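Local structure of putative uncharacterized protein (Ustilago maydis, 4GNX) at residues E7-Y12 with W16-R21. The protein binds single-stranded DNA as the large subunit of the trimeric replication protein A complex, probably protecting exposed strands during replication and repair. Sequence-based numbering, arbitrary orientation.
Sequences EGLSPY and WTIKAR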
# COMPACT_ATOMS: atom_id res chain seq x y z
N GLU C 7 -14.08 -17.73 20.83
CA GLU C 7 -13.19 -18.53 19.99
C GLU C 7 -13.74 -19.91 19.65
O GLU C 7 -13.24 -20.58 18.75
CB GLU C 7 -11.84 -18.64 20.67
CG GLU C 7 -10.95 -17.51 20.25
CD GLU C 7 -10.55 -17.65 18.80
OE1 GLU C 7 -9.91 -18.69 18.47
OE2 GLU C 7 -10.88 -16.74 17.98
N GLY C 8 -14.77 -20.30 20.38
CA GLY C 8 -15.41 -21.57 20.18
C GLY C 8 -16.44 -21.58 19.09
O GLY C 8 -16.82 -22.64 18.65
N LEU C 9 -16.89 -20.42 18.64
CA LEU C 9 -17.99 -20.30 17.67
C LEU C 9 -17.66 -20.69 16.24
O LEU C 9 -16.56 -20.43 15.74
CB LEU C 9 -18.50 -18.87 17.64
CG LEU C 9 -18.89 -18.22 18.98
CD1 LEU C 9 -19.00 -16.70 18.77
CD2 LEU C 9 -20.16 -18.85 19.55
N SER C 10 -18.64 -21.26 15.55
CA SER C 10 -18.46 -21.78 14.20
C SER C 10 -19.83 -21.96 13.55
O SER C 10 -20.84 -22.05 14.26
CB SER C 10 -17.76 -23.15 14.24
OG SER C 10 -18.59 -24.12 14.85
N PRO C 11 -19.86 -22.06 12.22
CA PRO C 11 -21.13 -22.40 11.55
C PRO C 11 -21.66 -23.80 11.92
O PRO C 11 -22.86 -24.05 11.80
CB PRO C 11 -20.78 -22.36 10.06
CG PRO C 11 -19.42 -21.73 9.96
CD PRO C 11 -18.74 -21.96 11.27
N TYR C 12 -20.78 -24.68 12.40
CA TYR C 12 -21.10 -26.11 12.62
C TYR C 12 -21.90 -26.42 13.89
O TYR C 12 -22.39 -27.53 14.06
CB TYR C 12 -19.84 -27.00 12.52
CG TYR C 12 -19.03 -26.72 11.28
CD1 TYR C 12 -19.32 -27.35 10.08
CD2 TYR C 12 -18.02 -25.76 11.30
CE1 TYR C 12 -18.60 -27.06 8.93
CE2 TYR C 12 -17.29 -25.45 10.16
CZ TYR C 12 -17.58 -26.10 8.98
OH TYR C 12 -16.86 -25.78 7.85
N TRP C 16 -25.89 -22.23 20.90
CA TRP C 16 -24.87 -21.52 21.69
C TRP C 16 -25.32 -20.22 22.28
O TRP C 16 -26.24 -19.57 21.76
CB TRP C 16 -23.58 -21.31 20.88
CG TRP C 16 -23.77 -20.45 19.65
CD1 TRP C 16 -23.97 -20.87 18.34
CD2 TRP C 16 -23.81 -18.98 19.59
NE1 TRP C 16 -24.11 -19.80 17.49
CE2 TRP C 16 -24.03 -18.63 18.17
CE3 TRP C 16 -23.67 -17.96 20.52
CZ2 TRP C 16 -24.12 -17.32 17.75
CZ3 TRP C 16 -23.76 -16.64 20.07
CH2 TRP C 16 -23.98 -16.33 18.72
N THR C 17 -24.66 -19.85 23.38
CA THR C 17 -24.80 -18.54 24.02
C THR C 17 -23.42 -17.98 24.40
O THR C 17 -22.58 -18.70 24.92
CB THR C 17 -25.66 -18.63 25.29
OG1 THR C 17 -27.03 -18.84 24.94
CG2 THR C 17 -25.55 -17.36 26.12
N ILE C 18 -23.20 -16.69 24.15
CA ILE C 18 -21.94 -16.09 24.59
C ILE C 18 -22.16 -15.01 25.63
O ILE C 18 -23.20 -14.35 25.64
CB ILE C 18 -21.10 -15.53 23.41
CG1 ILE C 18 -21.85 -14.44 22.64
CG2 ILE C 18 -20.62 -16.66 22.50
CD1 ILE C 18 -21.02 -13.83 21.53
N LYS C 19 -21.18 -14.85 26.51
CA LYS C 19 -21.16 -13.75 27.47
C LYS C 19 -20.02 -12.81 27.08
O LYS C 19 -18.84 -13.16 27.20
CB LYS C 19 -20.94 -14.29 28.87
CG LYS C 19 -21.87 -13.72 29.93
CD LYS C 19 -21.17 -12.75 30.87
CE LYS C 19 -20.57 -13.43 32.10
NZ LYS C 19 -21.27 -13.10 33.39
N ALA C 20 -20.35 -11.62 26.58
CA ALA C 20 -19.34 -10.71 26.02
C ALA C 20 -19.61 -9.24 26.32
O ALA C 20 -20.78 -8.84 26.46
CB ALA C 20 -19.23 -10.93 24.53
N ARG C 21 -18.55 -8.42 26.41
CA ARG C 21 -18.80 -6.97 26.51
C ARG C 21 -18.59 -6.26 25.20
O ARG C 21 -17.68 -6.58 24.45
CB ARG C 21 -18.08 -6.28 27.68
CG ARG C 21 -16.64 -5.86 27.44
CD ARG C 21 -16.23 -4.66 28.30
NE ARG C 21 -16.84 -4.58 29.63
CZ ARG C 21 -16.56 -5.38 30.66
NH1 ARG C 21 -15.70 -6.38 30.51
NH2 ARG C 21 -17.16 -5.19 31.83
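L9 lays its CD2 methyl over one face of the indole of W16, a CH-pi contact that packs the loop before strand 17-30 against the start of that strand in the first OB fold of the chain. L9 CD2 sits 4.0 Å from the centroid of the W16 six-membered ring, 24° off the ring normal. It is therefore displaced from the ring centre, and W16 CD2, at the fusion of the two rings, is 3.7 Å from L9 CD2. The leucine belongs to the loop itself, and the tryptophan stands just before the strand begins. W16 CG lies between the backbone N and the carbonyl carbon, chi1 62°, which turns the indole forward along the chain, with the backbone N of I18 at the ring edge and in its plane. I18, two residues on, also points its CB at the loop and meets the same leucine. All three side chains are buried and all three touch I97 of strand 95-99, so this part of the loop packs against the barrel through apolar side chains. The I18 CG2 methyl lies 3.7 Å from L9 CD2 and 4.1 Å from L9 CD1, touching both branches of the leucine.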